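Local coordinates for protein argonaute (Methanocaldococcus jannaschii, PDB 5G5S), which cleaves single-stranded target DNA under the direction of short DNA guides and may defend the cell against invading genetic elements, at residues 344-349 against 486-491; 313-318 against 490-495. One frame throughout, in Å; residues are numbered along the deposited sequence.

Contact 1 of 2, residues 344-349 against 486-491; sequences YLPYDV and LGIKYF
With chi1 at -137°, away from the staggered values, Tyr490 carries CG toward Pro346, although its CB leaves the backbone in the other direction. The proline lies over one ring face: CB stands 3.8 Å from the centroid of the Tyr490 ring and 14° off its normal, a CH-pi contact, while Pro346 CD sits 3.7 Å from Tyr490 CZ. Beyond the ring, Tyr490 OH donates to Tyr344 O at 2.6 Å, and that oxygen lies near the ring plane at its edge. The hydroxyl bond and the proline over one face help hold the ring, which Phe333 also meets edge-to-face. Ile488 CG2, anti to its backbone N, meets Pro346 CB at 3.7 Å and Val349 CG2 at 4.0 Å. The backbones pair next to this apolar patch: Lys489 N donates to Asp348 O at 2.8 Å, and Lys489 O receives Asp348 N at 3.1 Å plus a weak bond from Tyr347 N. Lys489 NZ turns back to Gly487 O, whereas Asp348 OD1 forms a salt bridge with Arg354. Tyr347 and Asp348 facing Lys489 make a classic beta bulge, and Lys489 comes two residues after Gly487, the positive-phi residue of the Schellman motif that ends helix 473-485 of the Mid domain.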
ATOM      1  N   TYR A 344      31.576  -2.717   5.697  1.00 82.59           N
ATOM      2  CA  TYR A 344      30.474  -3.551   6.174  1.00 80.32           C
ATOM      3  C   TYR A 344      30.149  -4.662   5.181  1.00 86.18           C
ATOM      4  O   TYR A 344      29.996  -4.399   3.980  1.00 85.93           O
ATOM      5  CB  TYR A 344      29.229  -2.700   6.448  1.00 77.68           C
ATOM      6  CG  TYR A 344      29.434  -1.627   7.493  1.00 78.90           C
ATOM      7  CD1 TYR A 344      29.749  -1.957   8.809  1.00 82.17           C
ATOM      8  CD2 TYR A 344      29.265  -0.283   7.181  1.00 78.60           C
ATOM      9  CE1 TYR A 344      29.915  -0.974   9.781  1.00 83.31           C
ATOM     10  CE2 TYR A 344      29.415   0.708   8.148  1.00 80.38           C
ATOM     11  CZ  TYR A 344      29.738   0.358   9.448  1.00 88.10           C
ATOM     12  OH  TYR A 344      29.882   1.331  10.408  1.00 90.33           O
ATOM     13  N   LEU A 345      30.035  -5.905   5.691  1.00 83.15           N
ATOM     14  CA  LEU A 345      29.751  -7.100   4.891  1.00 82.56           C
ATOM     15  C   LEU A 345      28.357  -7.709   5.157  1.00 84.46           C
ATOM     16  O   LEU A 345      27.817  -7.542   6.260  1.00 83.19           O
ATOM     17  CB  LEU A 345      30.886  -8.138   5.040  1.00 86.36           C
ATOM     18  CG  LEU A 345      32.301  -7.691   4.588  1.00 93.43           C
ATOM     19  CD1 LEU A 345      33.334  -8.698   4.990  1.00 97.31           C
ATOM     20  CD2 LEU A 345      32.370  -7.469   3.073  1.00 95.44           C
ATOM     21  N   PRO A 346      27.730  -8.372   4.150  1.00 80.26           N
ATOM     22  CA  PRO A 346      26.374  -8.904   4.354  1.00 77.34           C
ATOM     23  C   PRO A 346      26.281 -10.134   5.243  1.00 81.72           C
ATOM     24  O   PRO A 346      27.224 -10.916   5.317  1.00 85.27           O
ATOM     25  CB  PRO A 346      25.913  -9.220   2.933  1.00 78.35           C
ATOM     26  CG  PRO A 346      27.152  -9.554   2.211  1.00 85.71           C
ATOM     27  CD  PRO A 346      28.190  -8.626   2.767  1.00 83.13           C
ATOM     28  N   TYR A 347      25.129 -10.302   5.903  1.00 75.99           N
ATOM     29  CA  TYR A 347      24.819 -11.444   6.767  1.00 76.73           C
ATOM     30  C   TYR A 347      24.677 -12.733   5.971  1.00 81.14           C
ATOM     31  O   TYR A 347      25.113 -13.777   6.448  1.00 83.81           O
ATOM     32  CB  TYR A 347      23.529 -11.194   7.577  1.00 75.03           C
ATOM     33  CG  TYR A 347      23.793 -10.878   9.028  1.00 76.86           C
ATOM     34  CD1 TYR A 347      24.204  -9.606   9.422  1.00 78.29           C
ATOM     35  CD2 TYR A 347      23.655 -11.854  10.011  1.00 79.18           C
ATOM     36  CE1 TYR A 347      24.480  -9.317  10.757  1.00 80.74           C
ATOM     37  CE2 TYR A 347      23.911 -11.573  11.353  1.00 81.77           C
ATOM     38  CZ  TYR A 347      24.327 -10.302  11.720  1.00 88.64           C
ATOM     39  OH  TYR A 347      24.568 -10.009  13.039  1.00 89.74           O
ATOM     40  N   ASP A 348      24.046 -12.667   4.778  1.00 79.12           N
ATOM     41  CA  ASP A 348      23.842 -13.821   3.899  1.00 80.69           C
ATOM     42  C   ASP A 348      23.615 -13.409   2.448  1.00 82.31           C
ATOM     43  O   ASP A 348      22.900 -12.446   2.177  1.00 79.62           O
ATOM     44  CB  ASP A 348      22.675 -14.711   4.397  1.00 83.12           C
ATOM     45  CG  ASP A 348      22.588 -16.080   3.739  1.00100.59           C
ATOM     46  OD1 ASP A 348      23.645 -16.750   3.606  1.00106.34           O
ATOM     47  OD2 ASP A 348      21.459 -16.509   3.408  1.00105.19           O
ATOM     48  N   VAL A 349      24.220 -14.159   1.521  1.00 80.77           N
ATOM     49  CA  VAL A 349      24.104 -13.996   0.069  1.00 79.47           C
ATOM     50  C   VAL A 349      23.500 -15.326  -0.458  1.00 86.29           C
ATOM     51  O   VAL A 349      24.011 -16.389  -0.082  1.00 90.53           O
ATOM     52  CB  VAL A 349      25.483 -13.672  -0.587  1.00 85.51           C
ATOM     53  CG1 VAL A 349      25.377 -13.591  -2.110  1.00 84.73           C
ATOM     54  CG2 VAL A 349      26.079 -12.382  -0.027  1.00 83.82           C
ATOM     55  N   LEU A 486      18.882  -8.334  -5.524  1.00 62.49           N
ATOM     56  CA  LEU A 486      19.636  -9.583  -5.667  1.00 64.91           C
ATOM     57  C   LEU A 486      19.436 -10.545  -4.480  1.00 68.55           C
ATOM     58  O   LEU A 486      20.159 -11.536  -4.360  1.00 70.54           O
ATOM     59  CB  LEU A 486      21.125  -9.329  -5.973  1.00 66.97           C
ATOM     60  CG  LEU A 486      21.440  -8.706  -7.339  1.00 72.10           C
ATOM     61  CD1 LEU A 486      22.806  -8.065  -7.332  1.00 74.03           C
ATOM     62  CD2 LEU A 486      21.323  -9.726  -8.475  1.00 74.46           C
ATOM     63  N   GLY A 487      18.424 -10.253  -3.647  1.00 63.47           N
ATOM     64  CA  GLY A 487      18.049 -11.028  -2.466  1.00 62.66           C
ATOM     65  C   GLY A 487      19.139 -11.156  -1.427  1.00 67.87           C
ATOM     66  O   GLY A 487      19.143 -12.108  -0.648  1.00 69.62           O
ATOM     67  N   ILE A 488      20.081 -10.210  -1.414  1.00 65.22           N
ATOM     68  CA  ILE A 488      21.191 -10.210  -0.461  1.00 67.27           C
ATOM     69  C   ILE A 488      20.701  -9.682   0.891  1.00 68.75           C
ATOM     70  O   ILE A 488      20.182  -8.572   0.969  1.00 67.25           O
ATOM     71  CB  ILE A 488      22.452  -9.470  -1.021  1.00 70.98           C
ATOM     72  CG1 ILE A 488      23.019 -10.232  -2.242  1.00 73.02           C
ATOM     73  CG2 ILE A 488      23.532  -9.296   0.064  1.00 73.92           C
ATOM     74  CD1 ILE A 488      23.949  -9.447  -3.182  1.00 74.26           C
ATOM     75  N   LYS A 489      20.854 -10.499   1.940  1.00 65.21           N
ATOM     76  CA  LYS A 489      20.464 -10.171   3.312  1.00 63.40           C
ATOM     77  C   LYS A 489      21.618  -9.393   3.913  1.00 67.21           C
ATOM     78  O   LYS A 489      22.447  -9.961   4.619  1.00 69.08           O
ATOM     79  CB  LYS A 489      20.196 -11.463   4.123  1.00 66.94           C
ATOM     80  CG  LYS A 489      18.835 -12.068   3.893  1.00 72.11           C
ATOM     81  CD  LYS A 489      18.779 -12.966   2.684  1.00 78.87           C
ATOM     82  CE  LYS A 489      17.414 -12.910   2.055  1.00 73.97           C
ATOM     83  NZ  LYS A 489      17.387 -13.734   0.832  1.00 84.24           N
ATOM     84  N   TYR A 490      21.709  -8.105   3.583  1.00 63.17           N
ATOM     85  CA  TYR A 490      22.821  -7.278   4.045  1.00 65.23           C
ATOM     86  C   TYR A 490      22.800  -6.981   5.549  1.00 72.85           C
ATOM     87  O   TYR A 490      23.760  -7.301   6.257  1.00 75.90           O
ATOM     88  CB  TYR A 490      22.966  -6.000   3.205  1.00 63.57           C
ATOM     89  CG  TYR A 490      24.405  -5.693   2.877  1.00 66.87           C
ATOM     90  CD1 TYR A 490      25.285  -5.245   3.860  1.00 71.14           C
ATOM     91  CD2 TYR A 490      24.903  -5.888   1.594  1.00 67.76           C
ATOM     92  CE1 TYR A 490      26.622  -4.984   3.568  1.00 74.46           C
ATOM     93  CE2 TYR A 490      26.231  -5.610   1.285  1.00 71.14           C
ATOM     94  CZ  TYR A 490      27.091  -5.166   2.278  1.00 79.43           C
ATOM     95  OH  TYR A 490      28.407  -4.914   1.987  1.00 81.03           O
ATOM     96  N   PHE A 491      21.702  -6.408   6.029  1.00 67.70           N
ATOM     97  CA  PHE A 491      21.543  -6.036   7.430  1.00 68.78           C
ATOM     98  C   PHE A 491      20.360  -6.751   8.067  1.00 72.19           C
ATOM     99  O   PHE A 491      19.404  -7.102   7.375  1.00 70.72           O
ATOM    100  CB  PHE A 491      21.415  -4.500   7.577  1.00 69.39           C
ATOM    101  CG  PHE A 491      20.326  -3.867   6.744  1.00 67.38           C
ATOM    102  CD1 PHE A 491      20.572  -3.464   5.436  1.00 69.38           C
ATOM    103  CD2 PHE A 491      19.056  -3.662   7.271  1.00 67.69           C
ATOM    104  CE1 PHE A 491      19.552  -2.907   4.655  1.00 68.35           C
ATOM    105  CE2 PHE A 491      18.040  -3.094   6.495  1.00 68.07           C
ATOM    106  CZ  PHE A 491      18.291  -2.732   5.189  1.00 65.41           C
TER

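Contact 2 of 2, residues 313-318 against 490-495; sequences PLLVKD and YFILDS
A small antiparallel sheet of three strands has 314-317 in the middle, between 323-326 and 492-493, and this contact is its join to the last of these. Leu315 and Ile492 form the hydrogen-bonded pair. Leu315 N donates to Ile492 O at 2.9 Å, and Ile492 N returns an equally short bond to Leu315 O. Phe491 CA also brings its hydrogen to Leu315 O, at 3.2 Å. The side chains of this pair share a face of the sheet, Leu315 CB touching Ile492 CG1 at 3.8 Å, with Tyr347 packed against both. Phe491 CG occupies the position between backbone N and carbonyl carbon (chi1 54°); its side chain lies beside that of Leu314, pointing the same way, with CD2 of Leu314 3.8 Å from CD2 of Phe491, and Tyr670 stacks on the ring. Val316 CG1 closes on Phe491 CB at 3.6 Å. At the far end Asp494 crosses Leu315, whose CD1 and CD2 both lie 3.5 Å from Asp494 OD1. OD2 of the same carboxylate makes a salt bridge with Lys325 of strand 323-326, and Asp494 N gives Pro313 O a weak bond. Two firm backbone bonds therefore set the register, Leu315 and Ile492 make apolar contact on one face, Phe491 packs against Leu314 and Val316, and the charge of Asp494 is probably balanced by Lys325 across the central strand.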
ATOM      1  N   PRO A 313      18.883  -0.214  16.452  1.00 86.04           N
ATOM      2  CA  PRO A 313      20.070  -0.424  15.626  1.00 84.23           C
ATOM      3  C   PRO A 313      19.908  -1.636  14.717  1.00 83.85           C
ATOM      4  O   PRO A 313      19.025  -2.478  14.917  1.00 82.42           O
ATOM      5  CB  PRO A 313      21.214  -0.589  16.641  1.00 88.39           C
ATOM      6  CG  PRO A 313      20.572  -0.705  17.977  1.00 95.54           C
ATOM      7  CD  PRO A 313      19.086  -0.724  17.822  1.00 90.70           C
ATOM      8  N   LEU A 314      20.749  -1.678  13.686  1.00 77.89           N
ATOM      9  CA  LEU A 314      20.799  -2.738  12.706  1.00 75.53           C
ATOM     10  C   LEU A 314      22.128  -3.442  12.869  1.00 79.31           C
ATOM     11  O   LEU A 314      23.095  -2.847  13.356  1.00 80.67           O
ATOM     12  CB  LEU A 314      20.655  -2.166  11.275  1.00 73.92           C
ATOM     13  CG  LEU A 314      19.375  -1.366  10.975  1.00 78.24           C
ATOM     14  CD1 LEU A 314      19.576  -0.420   9.807  1.00 77.38           C
ATOM     15  CD2 LEU A 314      18.182  -2.275  10.738  1.00 80.02           C
ATOM     16  N   LEU A 315      22.171  -4.720  12.490  1.00 74.20           N
ATOM     17  CA  LEU A 315      23.393  -5.507  12.545  1.00 74.51           C
ATOM     18  C   LEU A 315      23.845  -5.854  11.137  1.00 77.39           C
ATOM     19  O   LEU A 315      23.028  -6.175  10.278  1.00 75.81           O
ATOM     20  CB  LEU A 315      23.204  -6.774  13.382  1.00 75.54           C
ATOM     21  CG  LEU A 315      23.048  -6.594  14.884  1.00 82.33           C
ATOM     22  CD1 LEU A 315      22.603  -7.888  15.524  1.00 83.41           C
ATOM     23  CD2 LEU A 315      24.355  -6.117  15.536  1.00 87.83           C
ATOM     24  N   VAL A 316      25.147  -5.774  10.912  1.00 76.28           N
ATOM     25  CA  VAL A 316      25.854  -6.071   9.663  1.00 75.94           C
ATOM     26  C   VAL A 316      27.138  -6.784  10.059  1.00 83.58           C
ATOM     27  O   VAL A 316      27.502  -6.753  11.238  1.00 85.52           O
ATOM     28  CB  VAL A 316      26.177  -4.785   8.851  1.00 78.87           C
ATOM     29  CG1 VAL A 316      24.980  -4.329   8.048  1.00 76.19           C
ATOM     30  CG2 VAL A 316      26.691  -3.658   9.744  1.00 80.11           C
ATOM     31  N   LYS A 317      27.845  -7.392   9.099  1.00 80.90           N
ATOM     32  CA  LYS A 317      29.128  -8.008   9.432  1.00 84.51           C
ATOM     33  C   LYS A 317      30.256  -7.003   9.174  1.00 90.84           C
ATOM     34  O   LYS A 317      30.078  -6.070   8.387  1.00 87.77           O
ATOM     35  CB  LYS A 317      29.361  -9.324   8.656  1.00 87.86           C
ATOM     36  CG  LYS A 317      28.255 -10.381   8.805  1.00 91.36           C
ATOM     37  CD  LYS A 317      28.167 -10.988  10.203  1.00 97.73           C
ATOM     38  CE  LYS A 317      27.382 -12.277  10.225  1.00107.92           C
ATOM     39  NZ  LYS A 317      28.118 -13.387   9.561  1.00120.94           N
ATOM     40  N   ASP A 318      31.392  -7.158   9.884  1.00 92.49           N
ATOM     41  CA  ASP A 318      32.588  -6.331   9.702  1.00 94.65           C
ATOM     42  C   ASP A 318      33.532  -7.084   8.755  1.00101.17           C
ATOM     43  O   ASP A 318      33.138  -8.116   8.216  1.00100.53           O
ATOM     44  CB  ASP A 318      33.262  -5.990  11.054  1.00 99.54           C
ATOM     45  CG  ASP A 318      33.567  -7.153  11.993  1.00115.92           C
ATOM     46  OD1 ASP A 318      33.925  -8.248  11.495  1.00119.13           O
ATOM     47  OD2 ASP A 318      33.478  -6.959  13.227  1.00122.53           O
ATOM     48  N   TYR A 490      21.709  -8.105   3.583  1.00 63.17           N
ATOM     49  CA  TYR A 490      22.821  -7.278   4.045  1.00 65.23           C
ATOM     50  C   TYR A 490      22.800  -6.981   5.549  1.00 72.85           C
ATOM     51  O   TYR A 490      23.760  -7.301   6.257  1.00 75.90           O
ATOM     52  CB  TYR A 490      22.966  -6.000   3.205  1.00 63.57           C
ATOM     53  CG  TYR A 490      24.405  -5.693   2.877  1.00 66.87           C
ATOM     54  CD1 TYR A 490      25.285  -5.245   3.860  1.00 71.14           C
ATOM     55  CD2 TYR A 490      24.903  -5.888   1.594  1.00 67.76           C
ATOM     56  CE1 TYR A 490      26.622  -4.984   3.568  1.00 74.46           C
ATOM     57  CE2 TYR A 490      26.231  -5.610   1.285  1.00 71.14           C
ATOM     58  CZ  TYR A 490      27.091  -5.166   2.278  1.00 79.43           C
ATOM     59  OH  TYR A 490      28.407  -4.914   1.987  1.00 81.03           O
ATOM     60  N   PHE A 491      21.702  -6.408   6.029  1.00 67.70           N
ATOM     61  CA  PHE A 491      21.543  -6.036   7.430  1.00 68.78           C
ATOM     62  C   PHE A 491      20.360  -6.751   8.067  1.00 72.19           C
ATOM     63  O   PHE A 491      19.404  -7.102   7.375  1.00 70.72           O
ATOM     64  CB  PHE A 491      21.415  -4.500   7.577  1.00 69.39           C
ATOM     65  CG  PHE A 491      20.326  -3.867   6.744  1.00 67.38           C
ATOM     66  CD1 PHE A 491      20.572  -3.464   5.436  1.00 69.38           C
ATOM     67  CD2 PHE A 491      19.056  -3.662   7.271  1.00 67.69           C
ATOM     68  CE1 PHE A 491      19.552  -2.907   4.655  1.00 68.35           C
ATOM     69  CE2 PHE A 491      18.040  -3.094   6.495  1.00 68.07           C
ATOM     70  CZ  PHE A 491      18.291  -2.732   5.189  1.00 65.41           C
ATOM     71  N   ILE A 492      20.442  -6.997   9.381  1.00 70.35           N
ATOM     72  CA  ILE A 492      19.374  -7.634  10.157  1.00 69.92           C
ATOM     73  C   ILE A 492      18.997  -6.726  11.342  1.00 75.52           C
ATOM     74  O   ILE A 492      19.616  -5.675  11.529  1.00 73.58           O
ATOM     75  CB  ILE A 492      19.703  -9.106  10.574  1.00 74.84           C
ATOM     76  CG1 ILE A 492      20.898  -9.189  11.545  1.00 78.11           C
ATOM     77  CG2 ILE A 492      19.899 -10.016   9.355  1.00 74.22           C
ATOM     78  CD1 ILE A 492      20.648  -9.983  12.766  1.00 78.42           C
ATOM     79  N   LEU A 493      17.976  -7.123  12.121  1.00 76.29           N
ATOM     80  CA  LEU A 493      17.543  -6.377  13.302  1.00 78.96           C
ATOM     81  C   LEU A 493      18.391  -6.759  14.499  1.00 92.30           C
ATOM     82  O   LEU A 493      18.683  -7.944  14.677  1.00 94.80           O
ATOM     83  CB  LEU A 493      16.066  -6.644  13.607  1.00 78.06           C
ATOM     84  CG  LEU A 493      15.043  -5.974  12.693  1.00 79.30           C
ATOM     85  CD1 LEU A 493      13.673  -6.581  12.884  1.00 78.10           C
ATOM     86  CD2 LEU A 493      14.984  -4.466  12.937  1.00 83.23           C
ATOM     87  N   ASP A 494      18.783  -5.766  15.328  1.00 93.93           N
ATOM     88  CA  ASP A 494      19.578  -6.006  16.533  1.00 99.98           C
ATOM     89  C   ASP A 494      18.749  -6.678  17.624  1.00108.62           C
ATOM     90  O   ASP A 494      19.306  -7.392  18.462  1.00112.03           O
ATOM     91  CB  ASP A 494      20.213  -4.703  17.059  1.00104.22           C
ATOM     92  CG  ASP A 494      21.130  -4.877  18.261  1.00123.86           C
ATOM     93  OD1 ASP A 494      22.048  -5.726  18.192  1.00126.91           O
ATOM     94  OD2 ASP A 494      20.936  -4.157  19.265  1.00134.26           O
ATOM     95  N   SER A 495      17.427  -6.439  17.620  1.00105.04           N
ATOM     96  CA  SER A 495      16.517  -7.016  18.605  1.00108.48           C
ATOM     97  C   SER A 495      15.707  -8.180  18.013  1.00110.44           C
ATOM     98  O   SER A 495      15.054  -8.019  16.972  1.00106.41           O
ATOM     99  CB  SER A 495      15.588  -5.943  19.175  1.00114.47           C
ATOM    100  OG  SER A 495      14.751  -5.390  18.168  1.00123.85           O
TER

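Overall arrangement
Contacts 1 and 2 share Tyr490 and Phe491, and their centres lie 10 Å apart on one side of the chain's centre. The chain leaves the bulge of contact 1 and passes directly into the strand pair of contact 2. Their other segments also meet: Leu345 N is 2.7 Å from Lys317 O, a probable hydrogen bond, and Tyr347 CE1 is 3.5 Å from Leu315 O, while Lys317 forms a cation-pi pair with the Tyr347 ring. Residues that interact with guide DNA lie nearby: the side chain of Gln481 is about 11 Å from that of Tyr490 and about 10 Å from that of Phe491, which is also about 10 Å from that of Ser671.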